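Local coordinates for CT021 (Chlamydia trachomatis serovar L2, PDB 6UXD), which is of unknown function but belongs to a family grouped with the LolA and LolB lipoprotein carriers, which may hint at handling of a hydrophobic ligand, at residues A[46-51]-A[209-214]; A[79-84]-A[90-95]. All blocks are in the same frame, centred on the assembly; numbering follows the deposited sequence.

Contact 1. Residues A[46-51]-A[209-214]; sequences EMSEFA and SSYPAL. Unlike the reference sequence in segment 46-51: M47 (reference Val).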
ATOM      1  N   GLU A  46       5.780   7.192   0.538  1.00 40.88           N
ATOM      2  CA  GLU A  46       6.658   6.584   1.525  1.00 42.73           C
ATOM      3  C   GLU A  46       6.050   5.288   2.054  1.00 48.14           C
ATOM      4  O   GLU A  46       4.844   5.211   2.288  1.00 46.33           O
ATOM      5  CB  GLU A  46       6.897   7.599   2.643  1.00 43.79           C
ATOM      6  CG  GLU A  46       7.351   7.091   3.966  1.00 49.72           C
ATOM      7  CD  GLU A  46       7.108   8.126   5.061  1.00 56.50           C
ATOM      8  OE1 GLU A  46       7.597   9.281   4.901  1.00 46.30           O
ATOM      9  OE2 GLU A  46       6.422   7.783   6.073  1.00 52.62           O
ATOM     10  N   MET A  47       6.891   4.266   2.229  1.00 50.56           N
ATOM     11  CA  MET A  47       6.448   2.942   2.659  1.00 50.84           C
ATOM     12  C   MET A  47       7.405   2.422   3.724  1.00 53.89           C
ATOM     13  O   MET A  47       8.592   2.218   3.443  1.00 49.77           O
ATOM     14  CB  MET A  47       6.399   1.961   1.487  1.00 50.29           C
ATOM     15  CG  MET A  47       5.806   2.532   0.222  1.00 45.32           C
ATOM     16  N   SER A  48       6.892   2.213   4.937  1.00 49.81           N
ATOM     17  CA  SER A  48       7.675   1.685   6.051  1.00 51.95           C
ATOM     18  C   SER A  48       7.216   0.267   6.360  1.00 59.03           C
ATOM     19  O   SER A  48       6.009   0.012   6.451  1.00 56.80           O
ATOM     20  CB  SER A  48       7.528   2.541   7.311  1.00 51.09           C
ATOM     21  OG  SER A  48       7.480   3.915   7.011  1.00 55.28           O
ATOM     22  N   GLU A  49       8.169  -0.644   6.541  1.00 59.77           N
ATOM     23  CA  GLU A  49       7.858  -2.012   6.932  1.00 67.87           C
ATOM     24  C   GLU A  49       8.161  -2.227   8.405  1.00 66.07           C
ATOM     25  O   GLU A  49       9.156  -1.723   8.926  1.00 71.02           O
ATOM     26  CB  GLU A  49       8.646  -3.044   6.121  1.00 72.07           C
ATOM     27  CG  GLU A  49       8.642  -4.434   6.784  1.00 77.26           C
ATOM     28  CD  GLU A  49       9.112  -5.554   5.869  1.00 81.93           C
ATOM     29  OE1 GLU A  49       9.370  -5.290   4.671  1.00 83.91           O
ATOM     30  OE2 GLU A  49       9.216  -6.703   6.355  1.00 84.90           O
ATOM     31  N   PHE A  50       7.287  -2.966   9.070  1.00 68.89           N
ATOM     32  CA  PHE A  50       7.584  -3.584  10.350  1.00 69.40           C
ATOM     33  C   PHE A  50       7.221  -5.060  10.231  1.00 80.28           C
ATOM     34  O   PHE A  50       6.325  -5.432   9.464  1.00 77.94           O
ATOM     35  CB  PHE A  50       6.811  -2.945  11.505  1.00 64.49           C
ATOM     36  CG  PHE A  50       6.802  -1.449  11.480  1.00 62.73           C
ATOM     37  CD1 PHE A  50       6.108  -0.760  10.497  1.00 62.45           C
ATOM     38  CD2 PHE A  50       7.462  -0.725  12.465  1.00 68.57           C
ATOM     39  CE1 PHE A  50       6.097   0.626  10.475  1.00 63.38           C
ATOM     40  CE2 PHE A  50       7.452   0.656  12.457  1.00 69.23           C
ATOM     41  CZ  PHE A  50       6.762   1.338  11.462  1.00 68.16           C
ATOM     42  N   ALA A  51       7.933  -5.904  10.972  1.00 87.98           N
ATOM     43  CA  ALA A  51       7.622  -7.325  11.023  1.00 88.26           C
ATOM     44  C   ALA A  51       7.051  -7.757  12.367  1.00 86.39           C
ATOM     45  O   ALA A  51       6.566  -8.888  12.480  1.00 88.87           O
ATOM     46  CB  ALA A  51       8.874  -8.157  10.700  1.00 80.37           C
ATOM     47  N   SER A 209       4.570  12.992   7.666  1.00 48.05           N
ATOM     48  CA  SER A 209       5.692  12.068   7.707  1.00 48.71           C
ATOM     49  C   SER A 209       6.542  12.325   8.942  1.00 51.81           C
ATOM     50  O   SER A 209       6.722  13.470   9.366  1.00 46.28           O
ATOM     51  CB  SER A 209       6.573  12.199   6.470  1.00 49.78           C
ATOM     52  OG  SER A 209       7.762  11.455   6.666  1.00 49.01           O
ATOM     53  N   SER A 210       7.076  11.244   9.503  1.00 54.45           N
ATOM     54  CA  SER A 210       8.063  11.317  10.568  1.00 55.17           C
ATOM     55  C   SER A 210       9.503  11.260  10.054  1.00 60.02           C
ATOM     56  O   SER A 210      10.439  11.332  10.857  1.00 56.47           O
ATOM     57  CB  SER A 210       7.822  10.178  11.565  1.00 47.16           C
ATOM     58  OG  SER A 210       8.047   8.906  10.985  1.00 59.55           O
ATOM     59  N   TYR A 211       9.707  11.160   8.751  1.00 52.73           N
ATOM     60  CA  TYR A 211      11.016  10.928   8.164  1.00 51.82           C
ATOM     61  C   TYR A 211      11.576  12.197   7.531  1.00 51.42           C
ATOM     62  O   TYR A 211      10.890  13.222   7.457  1.00 52.59           O
ATOM     63  CB  TYR A 211      10.904   9.807   7.124  1.00 58.08           C
ATOM     64  CG  TYR A 211      10.523   8.484   7.734  1.00 55.44           C
ATOM     65  CD1 TYR A 211      11.373   7.842   8.617  1.00 58.36           C
ATOM     66  CD2 TYR A 211       9.317   7.877   7.429  1.00 55.91           C
ATOM     67  CE1 TYR A 211      11.035   6.632   9.174  1.00 60.74           C
ATOM     68  CE2 TYR A 211       8.968   6.666   7.983  1.00 56.13           C
ATOM     69  CZ  TYR A 211       9.830   6.044   8.855  1.00 61.58           C
ATOM     70  OH  TYR A 211       9.485   4.831   9.416  1.00 67.04           O
ATOM     71  N   PRO A 212      12.834  12.174   7.072  1.00 51.47           N
ATOM     72  CA  PRO A 212      13.415  13.392   6.496  1.00 46.77           C
ATOM     73  C   PRO A 212      12.650  13.873   5.274  1.00 52.00           C
ATOM     74  O   PRO A 212      11.933  13.122   4.598  1.00 44.25           O
ATOM     75  CB  PRO A 212      14.841  12.975   6.115  1.00 44.51           C
ATOM     76  CG  PRO A 212      15.124  11.756   6.932  1.00 46.15           C
ATOM     77  CD  PRO A 212      13.815  11.071   7.123  1.00 43.80           C
ATOM     78  N   ALA A 213      12.834  15.159   4.996  1.00 42.60           N
ATOM     79  CA  ALA A 213      12.201  15.809   3.865  1.00 49.79           C
ATOM     80  C   ALA A 213      12.584  15.131   2.555  1.00 42.37           C
ATOM     81  O   ALA A 213      13.581  14.409   2.455  1.00 43.74           O
ATOM     82  CB  ALA A 213      12.607  17.279   3.796  1.00 43.95           C
ATOM     83  N   LEU A 214      11.795  15.429   1.536  1.00 39.65           N
ATOM     84  CA  LEU A 214      11.955  14.819   0.233  1.00 43.74           C
ATOM     85  C   LEU A 214      13.282  15.228  -0.410  1.00 44.86           C
ATOM     86  O   LEU A 214      13.803  16.311  -0.138  1.00 38.28           O
ATOM     87  CB  LEU A 214      10.798  15.235  -0.662  1.00 44.04           C
ATOM     88  CG  LEU A 214       9.403  14.757  -0.231  1.00 42.85           C
ATOM     89  CD1 LEU A 214       8.385  15.241  -1.260  1.00 47.95           C
ATOM     90  CD2 LEU A 214       9.372  13.239  -0.083  1.00 42.43           C
TER
HETATM   91  O   HOH W   1       6.129   8.667   8.540  1.00 51.70           O
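With CG opposite its backbone N (chi1 159°) and the rest of the chain extended, E46 reaches from strand 43-50 to the loop 209-214 and presents its carboxylate to S209 and Y211. The loop answers with Y211, where a chi1 of -64° sends the ring toward strand 43-50, and there its CD2–CE2 edge faces the carboxylate. The acid meets that edge with both oxygens: E46 OE1 is 3.4 Å and E46 OE2 3.2 Å from Y211 CD2. As the two planes stand 82° apart, this is a right-angled approach to the ring's rim, one in which the slightly positive ring hydrogens would probably face the acid.

Each oxygen also has a polar partner. S209 OG donates to the syn lone pair of E46 OE1 over 2.8 Å, and the same hydroxyl accepts from Y211 N at 2.9 Å, closing an ST turn over S209–Y211. E46 OE2 accepts from a water at 2.6 Å, and that water in turn accepts from S210 N, so the carboxylate is tied to the loop backbone too. Further along the strand, S48 OG and Y211 OH make only a weak bond of 3.3 Å; the phenol's stronger partner is K77 NZ.

R36 of strand 29-38 gives E46 a long, weak ion pair and hydrogen-bonds through NH1 to P212 O, which also accepts from W99 NE1. F70 lies against S48, S210 and Y211, while the Y211 ring continues onto V79 of strand 79-84 and L94 of strand 90-95.

Contact 2. Residues A[79-84]-A[90-95]; sequences VYLLRI and MIFVLK
Strands 79-84 and 90-95 form a beta hairpin, antiparallel with an axis angle of 154° and joined by five residues. Its central hydrogen-bonded pair is L81 with F92: L81 N donates to F92 O and F92 N to L81 O, both at 2.8 Å. The F92 ring turns its edge to that same L81 O, F92 CD1 standing 3.6 Å from it in the ring plane. Near the turn, R83 N to M90 O is almost straight (178°), but the return bond, M90 N to R83 O, is weak at 3.3 Å. At the other end L94 N still reaches V79 O, whereas V79 N and L94 O are bridged by a water that fills the second place.

The hairpin belongs to a curled antiparallel array, between strands 43-50 and 98-101, an architecture consistent with the LolA/LolB clan. Y80, L82, I91 and V93 point to one face, where F111 of helix 108-116 packs on both L82 and I91, and L108 on I91. On it Y80 CD1 lies 4.0 Å from I91 CG2, a diagonal contact, and L82 CG is 4.3 Å from I91 CG1.

The reverse face carries L81, R83, M90 and F92. A bend at chi3 (31°) swings the M90 methyl back, so that M90 CE rests 3.6 Å from R83 CD on the arginine's extended chain, whose guanidinium continues to a salt bridge with E41.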
ATOM      1  N   VAL A  79      12.565   1.440   5.150  1.00 54.06           N
ATOM      2  CA  VAL A  79      11.774   2.604   4.759  1.00 46.17           C
ATOM      3  C   VAL A  79      12.102   2.963   3.323  1.00 52.20           C
ATOM      4  O   VAL A  79      13.236   3.356   3.023  1.00 48.25           O
ATOM      5  CB  VAL A  79      12.027   3.811   5.675  1.00 55.44           C
ATOM      6  CG1 VAL A  79      11.132   4.960   5.263  1.00 50.11           C
ATOM      7  CG2 VAL A  79      11.804   3.434   7.128  1.00 57.38           C
ATOM      8  N   TYR A  80      11.108   2.876   2.449  1.00 48.12           N
ATOM      9  CA  TYR A  80      11.270   3.199   1.039  1.00 48.17           C
ATOM     10  C   TYR A  80      10.525   4.478   0.681  1.00 44.70           C
ATOM     11  O   TYR A  80       9.501   4.829   1.279  1.00 46.08           O
ATOM     12  CB  TYR A  80      10.773   2.052   0.169  1.00 48.81           C
ATOM     13  CG  TYR A  80      11.543   0.779   0.384  1.00 55.59           C
ATOM     14  CD1 TYR A  80      12.780   0.593  -0.216  1.00 55.89           C
ATOM     15  CD2 TYR A  80      11.046  -0.234   1.193  1.00 54.90           C
ATOM     16  CE1 TYR A  80      13.499  -0.565  -0.022  1.00 66.03           C
ATOM     17  CE2 TYR A  80      11.761  -1.404   1.395  1.00 59.40           C
ATOM     18  CZ  TYR A  80      12.987  -1.560   0.782  1.00 65.37           C
ATOM     19  OH  TYR A  80      13.718  -2.707   0.968  1.00 74.15           O
ATOM     20  N   LEU A  81      11.065   5.188  -0.293  1.00 40.71           N
ATOM     21  CA  LEU A  81      10.439   6.385  -0.826  1.00 38.06           C
ATOM     22  C   LEU A  81      10.327   6.179  -2.323  1.00 41.92           C
ATOM     23  O   LEU A  81      11.325   5.877  -2.985  1.00 42.96           O
ATOM     24  CB  LEU A  81      11.251   7.632  -0.474  1.00 44.42           C
ATOM     25  CG  LEU A  81      10.691   8.962  -0.973  1.00 40.68           C
ATOM     26  CD1 LEU A  81       9.301   9.212  -0.371  1.00 44.89           C
ATOM     27  CD2 LEU A  81      11.649  10.125  -0.662  1.00 42.95           C
ATOM     28  N   LEU A  82       9.115   6.306  -2.848  1.00 40.37           N
ATOM     29  CA  LEU A  82       8.837   6.088  -4.257  1.00 41.84           C
ATOM     30  C   LEU A  82       8.509   7.418  -4.903  1.00 39.29           C
ATOM     31  O   LEU A  82       7.662   8.162  -4.398  1.00 38.49           O
ATOM     32  CB  LEU A  82       7.655   5.140  -4.472  1.00 38.91           C
ATOM     33  CG  LEU A  82       7.902   3.642  -4.366  1.00 49.42           C
ATOM     34  CD1 LEU A  82       8.481   3.265  -3.039  1.00 46.80           C
ATOM     35  CD2 LEU A  82       6.587   2.913  -4.603  1.00 51.86           C
ATOM     36  N   ARG A  83       9.151   7.696  -6.017  1.00 39.70           N
ATOM     37  CA  ARG A  83       8.800   8.835  -6.853  1.00 42.19           C
ATOM     38  C   ARG A  83       8.125   8.277  -8.099  1.00 40.17           C
ATOM     39  O   ARG A  83       8.767   7.588  -8.903  1.00 40.66           O
ATOM     40  CB  ARG A  83      10.034   9.662  -7.212  1.00 36.61           C
ATOM     41  CG  ARG A  83       9.694  10.969  -7.888  1.00 39.71           C
ATOM     42  CD  ARG A  83      10.918  11.592  -8.537  1.00 43.78           C
ATOM     43  NE  ARG A  83      10.580  12.896  -9.097  1.00 40.44           N
ATOM     44  CZ  ARG A  83      10.215  13.120 -10.358  1.00 48.74           C
ATOM     45  NH1 ARG A  83      10.148  12.133 -11.245  1.00 45.43           N
ATOM     46  NH2 ARG A  83       9.929  14.359 -10.737  1.00 52.28           N
ATOM     47  N   ILE A  84       6.840   8.589  -8.264  1.00 44.57           N
ATOM     48  CA  ILE A  84       6.012   8.041  -9.335  1.00 44.28           C
ATOM     49  C   ILE A  84       5.725   9.166 -10.316  1.00 45.49           C
ATOM     50  O   ILE A  84       5.239  10.229  -9.917  1.00 47.57           O
ATOM     51  CB  ILE A  84       4.705   7.434  -8.785  1.00 46.95           C
ATOM     52  CG1 ILE A  84       5.016   6.321  -7.783  1.00 44.26           C
ATOM     53  CG2 ILE A  84       3.842   6.889  -9.932  1.00 49.24           C
ATOM     54  CD1 ILE A  84       3.848   5.902  -6.892  1.00 45.44           C
ATOM     55  N   MET A  90      11.332   5.619  -9.564  1.00 43.29           N
ATOM     56  CA  MET A  90      12.575   5.796  -8.834  1.00 42.88           C
ATOM     57  C   MET A  90      12.311   5.533  -7.364  1.00 41.59           C
ATOM     58  O   MET A  90      11.340   6.049  -6.799  1.00 45.90           O
ATOM     59  CB  MET A  90      13.146   7.200  -9.062  1.00 43.34           C
ATOM     60  CG  MET A  90      14.365   7.504  -8.208  1.00 56.63           C
ATOM     61  SD  MET A  90      15.265   8.985  -8.751  1.00 63.03           S
ATOM     62  CE  MET A  90      13.962   9.979  -9.408  1.00 48.50           C
ATOM     63  N   ILE A  91      13.160   4.707  -6.756  1.00 37.87           N
ATOM     64  CA  ILE A  91      13.008   4.289  -5.377  1.00 46.95           C
ATOM     65  C   ILE A  91      14.229   4.739  -4.596  1.00 44.53           C
ATOM     66  O   ILE A  91      15.356   4.658  -5.088  1.00 45.26           O
ATOM     67  CB  ILE A  91      12.849   2.759  -5.256  1.00 43.41           C
ATOM     68  CG1 ILE A  91      11.649   2.279  -6.069  1.00 55.00           C
ATOM     69  CG2 ILE A  91      12.718   2.362  -3.808  1.00 48.15           C
ATOM     70  CD1 ILE A  91      11.409   0.785  -5.918  1.00 68.44           C
ATOM     71  N   PHE A  92      13.999   5.162  -3.361  1.00 40.25           N
ATOM     72  CA  PHE A  92      15.060   5.492  -2.430  1.00 42.22           C
ATOM     73  C   PHE A  92      14.853   4.677  -1.168  1.00 46.48           C
ATOM     74  O   PHE A  92      13.721   4.319  -0.829  1.00 44.88           O
ATOM     75  CB  PHE A  92      15.057   6.969  -2.067  1.00 40.26           C
ATOM     76  CG  PHE A  92      15.091   7.893  -3.239  1.00 43.72           C
ATOM     77  CD1 PHE A  92      13.939   8.167  -3.968  1.00 41.87           C
ATOM     78  CD2 PHE A  92      16.269   8.529  -3.598  1.00 39.69           C
ATOM     79  CE1 PHE A  92      13.966   9.036  -5.041  1.00 45.49           C
ATOM     80  CE2 PHE A  92      16.295   9.406  -4.663  1.00 45.40           C
ATOM     81  CZ  PHE A  92      15.140   9.659  -5.392  1.00 47.02           C
ATOM     82  N   VAL A  93      15.947   4.382  -0.476  1.00 46.07           N
ATOM     83  CA  VAL A  93      15.888   3.753   0.839  1.00 45.74           C
ATOM     84  C   VAL A  93      16.538   4.705   1.829  1.00 50.35           C
ATOM     85  O   VAL A  93      17.440   5.474   1.481  1.00 44.54           O
ATOM     86  CB  VAL A  93      16.576   2.372   0.860  1.00 48.33           C
ATOM     87  CG1 VAL A  93      17.982   2.469   0.310  1.00 52.74           C
ATOM     88  CG2 VAL A  93      16.585   1.805   2.263  1.00 54.89           C
ATOM     89  N   LEU A  94      16.048   4.686   3.060  1.00 50.17           N
ATOM     90  CA  LEU A  94      16.566   5.586   4.079  1.00 48.94           C
ATOM     91  C   LEU A  94      17.804   4.952   4.683  1.00 54.32           C
ATOM     92  O   LEU A  94      17.738   3.840   5.213  1.00 54.23           O
ATOM     93  CB  LEU A  94      15.518   5.856   5.147  1.00 53.46           C
ATOM     94  CG  LEU A  94      15.925   6.801   6.273  1.00 55.54           C
ATOM     95  CD1 LEU A  94      16.139   8.190   5.742  1.00 50.57           C
ATOM     96  CD2 LEU A  94      14.857   6.802   7.357  1.00 56.25           C
ATOM     97  N   LYS A  95      18.935   5.636   4.568  1.00 58.08           N
ATOM     98  CA  LYS A  95      20.183   5.162   5.154  1.00 64.21           C
ATOM     99  C   LYS A  95      20.865   6.366   5.785  1.00 65.64           C
ATOM    100  O   LYS A  95      21.097   7.373   5.109  1.00 57.22           O
ATOM    101  CB  LYS A  95      21.071   4.489   4.100  1.00 61.10           C
ATOM    102  CG  LYS A  95      22.292   3.765   4.666  1.00 64.85           C
TER
HETATM  103  O   HOH W   2      15.523   2.228   5.667  1.00 48.13           O

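In the fold
From the N terminus, after strands 21-26 and 29-38, the chain forms strand 43-50, then passes through helices 58-63 and 66-69 to strand 79-84, where contact 2 closes a short loop of five residues with strand 90-95. Contact 1 closes only after 157 intervening residues, when the loop following strand 196-204 returns to strand 43-50; contact 2 is therefore nested inside it. Their centres lie about 9 Å apart. Strands 43-50 and 79-84 are sheet neighbours, with Y80 N 2.8 Å from M47 O in a probable hydrogen bond, and P212 CG sits 3.9 Å from L94 CD1. The C-terminal loop thus ties together three successive strands of the N-terminal half.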